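Local coordinates for protein phosphoheptose isomerase (Neisseria gonorrhoeae, PDB 5I01) that probably isomerises sedoheptulose 7-phosphate to D-glycero-D-manno-heptose 7-phosphate, opening the heptose pathway, as a zinc-dependent homotetramer of the SIS family, at residues N96-V108 with N126-H138. The protein carries 1 engineered substitution. Sequence-based numbering, arbitrary orientation.
Sequences NDYGFDHVFSKQV and NSANVIEAVKAAH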
ATOM      1  N   ASN A  96      -7.307  13.742   5.018  1.00 42.79           N
ATOM      2  CA  ASN A  96      -6.866  14.936   5.737  1.00 44.70           C
ATOM      3  C   ASN A  96      -7.518  16.198   5.173  1.00 43.32           C
ATOM      4  O   ASN A  96      -8.098  16.966   5.917  1.00 42.55           O
ATOM      5  CB  ASN A  96      -5.332  15.072   5.682  1.00 45.00           C
ATOM      6  CG  ASN A  96      -4.804  16.177   6.588  1.00 45.24           C
ATOM      7  OD1 ASN A  96      -5.096  16.202   7.783  1.00 44.41           O
ATOM      8  ND2 ASN A  96      -4.014  17.090   6.026  1.00 43.87           N
ATOM      9  N   ASP A  97      -7.430  16.393   3.861  1.00 45.02           N
ATOM     10  CA  ASP A  97      -7.832  17.655   3.245  1.00 47.32           C
ATOM     11  C   ASP A  97      -9.351  17.760   3.140  1.00 46.82           C
ATOM     12  O   ASP A  97      -9.956  18.637   3.751  1.00 46.85           O
ATOM     13  CB  ASP A  97      -7.157  17.847   1.871  1.00 50.14           C
ATOM     14  CG  ASP A  97      -5.610  17.857   1.952  1.00 51.09           C
ATOM     15  OD1 ASP A  97      -5.053  17.819   3.075  1.00 51.11           O
ATOM     16  OD2 ASP A  97      -4.951  17.877   0.884  1.00 50.61           O
ATOM     17  N   TYR A  98      -9.970  16.846   2.405  1.00 45.30           N
ATOM     18  CA  TYR A  98     -11.411  16.914   2.178  1.00 45.26           C
ATOM     19  C   TYR A  98     -12.221  16.213   3.277  1.00 42.60           C
ATOM     20  O   TYR A  98     -13.177  16.786   3.806  1.00 42.33           O
ATOM     21  CB  TYR A  98     -11.748  16.384   0.781  1.00 47.74           C
ATOM     22  CG  TYR A  98     -11.082  17.199  -0.301  1.00 52.15           C
ATOM     23  CD1 TYR A  98     -11.584  18.448  -0.661  1.00 56.07           C
ATOM     24  CD2 TYR A  98      -9.923  16.745  -0.945  1.00 55.85           C
ATOM     25  CE1 TYR A  98     -10.966  19.217  -1.642  1.00 59.75           C
ATOM     26  CE2 TYR A  98      -9.296  17.508  -1.928  1.00 57.31           C
ATOM     27  CZ  TYR A  98      -9.821  18.743  -2.274  1.00 59.28           C
ATOM     28  OH  TYR A  98      -9.223  19.509  -3.250  1.00 63.08           O
ATOM     29  N   GLY A  99     -11.830  14.992   3.631  1.00 38.92           N
ATOM     30  CA  GLY A  99     -12.565  14.179   4.599  1.00 36.15           C
ATOM     31  C   GLY A  99     -12.641  12.751   4.129  1.00 34.64           C
ATOM     32  O   GLY A  99     -12.606  12.480   2.926  1.00 35.27           O
ATOM     33  N   PHE A 100     -12.756  11.833   5.076  1.00 34.47           N
ATOM     34  CA  PHE A 100     -12.655  10.403   4.773  1.00 35.37           C
ATOM     35  C   PHE A 100     -13.734   9.869   3.818  1.00 36.36           C
ATOM     36  O   PHE A 100     -13.490   8.906   3.096  1.00 37.04           O
ATOM     37  CB  PHE A 100     -12.626   9.568   6.058  1.00 35.33           C
ATOM     38  CG  PHE A 100     -12.277   8.121   5.823  1.00 35.67           C
ATOM     39  CD1 PHE A 100     -11.002   7.759   5.385  1.00 35.98           C
ATOM     40  CD2 PHE A 100     -13.224   7.122   6.003  1.00 35.53           C
ATOM     41  CE1 PHE A 100     -10.679   6.430   5.146  1.00 35.56           C
ATOM     42  CE2 PHE A 100     -12.905   5.792   5.772  1.00 36.29           C
ATOM     43  CZ  PHE A 100     -11.630   5.448   5.347  1.00 35.58           C
ATOM     44  N   ASP A 101     -14.898  10.509   3.783  1.00 36.52           N
ATOM     45  CA  ASP A 101     -16.017  10.041   2.960  1.00 38.03           C
ATOM     46  C   ASP A 101     -15.835  10.264   1.442  1.00 36.08           C
ATOM     47  O   ASP A 101     -16.632   9.757   0.650  1.00 33.49           O
ATOM     48  CB  ASP A 101     -17.329  10.680   3.449  1.00 41.40           C
ATOM     49  CG  ASP A 101     -17.629  10.386   4.942  1.00 45.95           C
ATOM     50  OD1 ASP A 101     -16.886   9.602   5.604  1.00 45.76           O
ATOM     51  OD2 ASP A 101     -18.622  10.961   5.454  1.00 51.85           O
ATOM     52  N   HIS A 102     -14.803  11.017   1.050  1.00 34.60           N
ATOM     53  CA  HIS A 102     -14.497  11.271  -0.351  1.00 35.64           C
ATOM     54  C   HIS A 102     -13.248  10.520  -0.855  1.00 34.69           C
ATOM     55  O   HIS A 102     -12.804  10.759  -1.978  1.00 33.99           O
ATOM     56  CB  HIS A 102     -14.307  12.779  -0.567  1.00 38.75           C
ATOM     57  CG  HIS A 102     -15.408  13.617   0.013  1.00 42.93           C
ATOM     58  ND1 HIS A 102     -16.627  13.785  -0.611  1.00 44.34           N
ATOM     59  CD2 HIS A 102     -15.478  14.324   1.167  1.00 44.39           C
ATOM     60  CE1 HIS A 102     -17.397  14.559   0.131  1.00 44.25           C
ATOM     61  NE2 HIS A 102     -16.724  14.900   1.215  1.00 44.30           N
ATOM     62  N   VAL A 103     -12.684   9.613  -0.050  1.00 33.34           N
ATOM     63  CA  VAL A 103     -11.451   8.920  -0.453  1.00 31.74           C
ATOM     64  C   VAL A 103     -11.593   8.024  -1.677  1.00 29.86           C
ATOM     65  O   VAL A 103     -10.631   7.858  -2.414  1.00 30.54           O
ATOM     66  CB  VAL A 103     -10.755   8.135   0.693  1.00 31.59           C
ATOM     67  CG1 VAL A 103     -10.281   9.093   1.784  1.00 31.75           C
ATOM     68  CG2 VAL A 103     -11.626   7.004   1.236  1.00 31.82           C
ATOM     69  N   PHE A 104     -12.774   7.450  -1.889  1.00 28.64           N
ATOM     70  CA  PHE A 104     -13.045   6.619  -3.080  1.00 28.13           C
ATOM     71  C   PHE A 104     -13.729   7.412  -4.203  1.00 27.98           C
ATOM     72  O   PHE A 104     -13.364   7.281  -5.378  1.00 27.62           O
ATOM     73  CB  PHE A 104     -13.895   5.393  -2.709  1.00 27.34           C
ATOM     74  CG  PHE A 104     -13.285   4.516  -1.632  1.00 26.89           C
ATOM     75  CD1 PHE A 104     -11.914   4.246  -1.602  1.00 26.99           C
ATOM     76  CD2 PHE A 104     -14.089   3.934  -0.661  1.00 26.48           C
ATOM     77  CE1 PHE A 104     -11.373   3.441  -0.616  1.00 26.62           C
ATOM     78  CE2 PHE A 104     -13.550   3.123   0.326  1.00 25.92           C
ATOM     79  CZ  PHE A 104     -12.196   2.873   0.348  1.00 26.44           C
ATOM     80  N   SER A 105     -14.704   8.238  -3.843  1.00 27.55           N
ATOM     81  CA  SER A 105     -15.408   9.072  -4.822  1.00 29.03           C
ATOM     82  C   SER A 105     -14.503  10.020  -5.633  1.00 29.81           C
ATOM     83  O   SER A 105     -14.815  10.310  -6.774  1.00 30.73           O
ATOM     84  CB  SER A 105     -16.523   9.878  -4.142  1.00 29.10           C
ATOM     85  OG  SER A 105     -15.993  11.004  -3.466  1.00 31.04           O
ATOM     86  N   LYS A 106     -13.397  10.501  -5.062  1.00 31.70           N
ATOM     87  CA  LYS A 106     -12.464  11.366  -5.808  1.00 32.96           C
ATOM     88  C   LYS A 106     -11.616  10.596  -6.824  1.00 33.15           C
ATOM     89  O   LYS A 106     -11.336  11.093  -7.917  1.00 32.52           O
ATOM     90  CB  LYS A 106     -11.565  12.162  -4.857  1.00 36.42           C
ATOM     91  CG  LYS A 106     -12.295  13.287  -4.130  1.00 39.06           C
ATOM     92  CD  LYS A 106     -11.347  14.312  -3.537  1.00 42.13           C
ATOM     93  CE  LYS A 106     -10.779  15.267  -4.589  1.00 44.98           C
ATOM     94  NZ  LYS A 106     -11.803  16.190  -5.158  1.00 46.77           N
ATOM     95  N   GLN A 107     -11.205   9.387  -6.462  1.00 33.64           N
ATOM     96  CA  GLN A 107     -10.482   8.520  -7.395  1.00 34.06           C
ATOM     97  C   GLN A 107     -11.367   8.028  -8.551  1.00 32.94           C
ATOM     98  O   GLN A 107     -10.874   7.813  -9.664  1.00 32.39           O
ATOM     99  CB  GLN A 107      -9.855   7.342  -6.657  1.00 34.16           C
ATOM    100  CG  GLN A 107      -8.775   7.752  -5.672  1.00 35.71           C
ATOM    101  CD  GLN A 107      -8.175   6.557  -4.970  1.00 37.57           C
ATOM    102  OE1 GLN A 107      -7.372   5.811  -5.551  1.00 38.89           O
ATOM    103  NE2 GLN A 107      -8.573   6.350  -3.718  1.00 38.02           N
ATOM    104  N   VAL A 108     -12.661   7.851  -8.285  1.00 32.95           N
ATOM    105  CA  VAL A 108     -13.630   7.477  -9.328  1.00 32.68           C
ATOM    106  C   VAL A 108     -13.766   8.625 -10.324  1.00 33.73           C
ATOM    107  O   VAL A 108     -13.731   8.392 -11.526  1.00 34.07           O
ATOM    108  CB  VAL A 108     -15.009   7.088  -8.741  1.00 31.47           C
ATOM    109  CG1 VAL A 108     -16.034   6.873  -9.844  1.00 31.92           C
ATOM    110  CG2 VAL A 108     -14.898   5.821  -7.894  1.00 31.86           C
ATOM    111  N   ASN A 126     -23.717   0.256   4.392  1.00 35.10           N
ATOM    112  CA  ASN A 126     -23.872   1.616   4.938  1.00 34.96           C
ATOM    113  C   ASN A 126     -22.562   2.421   4.992  1.00 35.09           C
ATOM    114  O   ASN A 126     -22.554   3.536   5.521  1.00 33.84           O
ATOM    115  CB  ASN A 126     -24.482   1.543   6.350  1.00 34.86           C
ATOM    116  CG  ASN A 126     -25.877   0.930   6.363  1.00 34.60           C
ATOM    117  OD1 ASN A 126     -26.735   1.256   5.538  1.00 36.11           O
ATOM    118  ND2 ASN A 126     -26.108   0.038   7.309  1.00 35.48           N
ATOM    119  N   SER A 127     -21.472   1.879   4.436  1.00 36.22           N
ATOM    120  CA  SER A 127     -20.183   2.567   4.420  1.00 36.96           C
ATOM    121  C   SER A 127     -20.287   3.898   3.669  1.00 37.59           C
ATOM    122  O   SER A 127     -20.542   3.915   2.455  1.00 37.02           O
ATOM    123  CB  SER A 127     -19.097   1.700   3.775  1.00 37.83           C
ATOM    124  OG  SER A 127     -18.754   0.615   4.615  1.00 38.82           O
ATOM    125  N   ALA A 128     -20.081   4.996   4.407  1.00 37.08           N
ATOM    126  CA  ALA A 128     -20.194   6.359   3.873  1.00 35.69           C
ATOM    127  C   ALA A 128     -19.324   6.615   2.636  1.00 34.28           C
ATOM    128  O   ALA A 128     -19.812   7.181   1.644  1.00 33.19           O
ATOM    129  CB  ALA A 128     -19.877   7.379   4.959  1.00 35.74           C
ATOM    130  N   ASN A 129     -18.053   6.197   2.682  1.00 33.00           N
ATOM    131  CA  ASN A 129     -17.162   6.395   1.515  1.00 32.30           C
ATOM    132  C   ASN A 129     -17.498   5.528   0.299  1.00 30.11           C
ATOM    133  O   ASN A 129     -17.283   5.969  -0.834  1.00 30.86           O
ATOM    134  CB  ASN A 129     -15.668   6.309   1.862  1.00 32.51           C
ATOM    135  CG  ASN A 129     -15.273   5.012   2.528  1.00 32.72           C
ATOM    136  OD1 ASN A 129     -16.062   4.075   2.637  1.00 33.58           O
ATOM    137  ND2 ASN A 129     -14.030   4.962   2.993  1.00 31.80           N
ATOM    138  N   VAL A 130     -18.052   4.341   0.526  1.00 28.73           N
ATOM    139  CA  VAL A 130     -18.545   3.490  -0.574  1.00 29.12           C
ATOM    140  C   VAL A 130     -19.840   4.039  -1.196  1.00 30.14           C
ATOM    141  O   VAL A 130     -20.012   3.965  -2.407  1.00 28.44           O
ATOM    142  CB  VAL A 130     -18.755   2.027  -0.143  1.00 28.79           C
ATOM    143  CG1 VAL A 130     -19.163   1.170  -1.349  1.00 28.58           C
ATOM    144  CG2 VAL A 130     -17.490   1.485   0.516  1.00 28.84           C
ATOM    145  N   ILE A 131     -20.733   4.592  -0.368  1.00 32.80           N
ATOM    146  CA  ILE A 131     -21.935   5.317  -0.854  1.00 33.87           C
ATOM    147  C   ILE A 131     -21.563   6.500  -1.765  1.00 35.32           C
ATOM    148  O   ILE A 131     -22.090   6.617  -2.883  1.00 34.92           O
ATOM    149  CB  ILE A 131     -22.818   5.838   0.319  1.00 33.38           C
ATOM    150  CG1 ILE A 131     -23.491   4.662   1.065  1.00 32.60           C
ATOM    151  CG2 ILE A 131     -23.862   6.857  -0.167  1.00 31.94           C
ATOM    152  CD1 ILE A 131     -24.050   5.036   2.430  1.00 31.77           C
ATOM    153  N   GLU A 132     -20.672   7.372  -1.293  1.00 36.38           N
ATOM    154  CA  GLU A 132     -20.229   8.516  -2.107  1.00 38.24           C
ATOM    155  C   GLU A 132     -19.585   8.064  -3.431  1.00 37.50           C
ATOM    156  O   GLU A 132     -19.761   8.727  -4.463  1.00 36.07           O
ATOM    157  CB  GLU A 132     -19.294   9.451  -1.315  1.00 41.22           C
ATOM    158  CG  GLU A 132     -20.017  10.450  -0.413  1.00 43.71           C
ATOM    159  CD  GLU A 132     -20.579  11.657  -1.176  1.00 48.36           C
ATOM    160  OE1 GLU A 132     -19.791  12.430  -1.781  1.00 53.54           O
ATOM    161  OE2 GLU A 132     -21.814  11.854  -1.164  1.00 48.15           O
ATOM    162  N   ALA A 133     -18.867   6.935  -3.398  1.00 36.36           N
ATOM    163  CA  ALA A 133     -18.301   6.328  -4.618  1.00 36.27           C
ATOM    164  C   ALA A 133     -19.369   5.871  -5.622  1.00 36.68           C
ATOM    165  O   ALA A 133     -19.181   6.019  -6.826  1.00 35.36           O
ATOM    166  CB  ALA A 133     -17.385   5.163  -4.268  1.00 36.24           C
ATOM    167  N   VAL A 134     -20.473   5.310  -5.122  1.00 37.89           N
ATOM    168  CA  VAL A 134     -21.615   4.911  -5.961  1.00 38.07           C
ATOM    169  C   VAL A 134     -22.227   6.122  -6.692  1.00 39.24           C
ATOM    170  O   VAL A 134     -22.505   6.059  -7.903  1.00 37.66           O
ATOM    171  CB  VAL A 134     -22.688   4.156  -5.134  1.00 38.86           C
ATOM    172  CG1 VAL A 134     -23.972   3.943  -5.933  1.00 38.90           C
ATOM    173  CG2 VAL A 134     -22.141   2.812  -4.665  1.00 39.47           C
ATOM    174  N   LYS A 135     -22.428   7.222  -5.963  1.00 40.32           N
ATOM    175  CA  LYS A 135     -22.889   8.468  -6.586  1.00 40.25           C
ATOM    176  C   LYS A 135     -21.981   8.876  -7.746  1.00 37.85           C
ATOM    177  O   LYS A 135     -22.456   9.061  -8.871  1.00 39.58           O
ATOM    178  CB  LYS A 135     -23.007   9.603  -5.561  1.00 41.97           C
ATOM    179  CG  LYS A 135     -24.269   9.513  -4.715  1.00 45.65           C
ATOM    180  CD  LYS A 135     -24.174  10.358  -3.449  1.00 49.01           C
ATOM    181  CE  LYS A 135     -25.387  10.178  -2.547  1.00 49.75           C
ATOM    182  NZ  LYS A 135     -25.058  10.493  -1.133  1.00 50.21           N
ATOM    183  N   ALA A 136     -20.680   8.973  -7.484  1.00 34.83           N
ATOM    184  CA  ALA A 136     -19.721   9.392  -8.510  1.00 33.29           C
ATOM    185  C   ALA A 136     -19.722   8.476  -9.725  1.00 32.31           C
ATOM    186  O   ALA A 136     -19.600   8.956 -10.850  1.00 33.46           O
ATOM    187  CB  ALA A 136     -18.326   9.478  -7.932  1.00 33.10           C
ATOM    188  N   ALA A 137     -19.853   7.170  -9.488  1.00 31.21           N
ATOM    189  CA  ALA A 137     -19.966   6.187 -10.559  1.00 30.88           C
ATOM    190  C   ALA A 137     -21.243   6.405 -11.381  1.00 32.47           C
ATOM    191  O   ALA A 137     -21.218   6.308 -12.619  1.00 31.41           O
ATOM    192  CB  ALA A 137     -19.938   4.779  -9.993  1.00 30.96           C
ATOM    193  N   HIS A 138     -22.354   6.701 -10.702  1.00 32.94           N
ATOM    194  CA  HIS A 138     -23.596   6.996 -11.419  1.00 35.10           C
ATOM    195  C   HIS A 138     -23.462   8.268 -12.259  1.00 37.90           C
ATOM    196  O   HIS A 138     -23.762   8.237 -13.452  1.00 40.16           O
ATOM    197  CB  HIS A 138     -24.808   7.044 -10.482  1.00 33.02           C
ATOM    198  CG  HIS A 138     -25.307   5.688 -10.078  1.00 32.85           C
ATOM    199  ND1 HIS A 138     -25.973   5.460  -8.892  1.00 32.13           N
ATOM    200  CD2 HIS A 138     -25.227   4.485 -10.699  1.00 32.47           C
ATOM    201  CE1 HIS A 138     -26.284   4.180  -8.801  1.00 31.85           C
ATOM    202  NE2 HIS A 138     -25.848   3.567  -9.887  1.00 32.86           N
TER
HETATM  203  O   HOH W   1     -15.578   8.243  -1.052  1.00 26.08           O
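The O of water 1 lies 2.9 Å from both S105 N, from which it accepts, and N129 O, to which it donates, so one water joins the backbones of both segments. The contact belongs to the SIS-domain alpha/beta fold: segment 96-108, which runs into helix 105-111, lies along helix 128-139, whose A133 and A137 pack against strand 117-122. The backbones run close, with S105 CA 4.0 Å from A133 CA. Small residues permit this: S105 CB rests 3.5 Å from E132 O, and the methyl of A136 faces S105 O. D101 O receives a CA-H...O contact from N129 CA, with 156° at the hydrogen. With CG between the backbone N and carbonyl carbon (chi1 56°), the amide of N129 reaches the rings of F100 and F104. Its plane is turned 41° from the F104 ring. N129 ND2 lies 3.3 Å from F104 CE2. N129 OD1 accepts from N54 ND2; N54 is predicted to bind substrate, consistent with a second-shell role for N129. V103 CG2, from the same segment as F104, sits over the centre of one F104 face, 3.9 Å above its plane. Further along, V108 CG1 meets A136 CB at 4.0 Å.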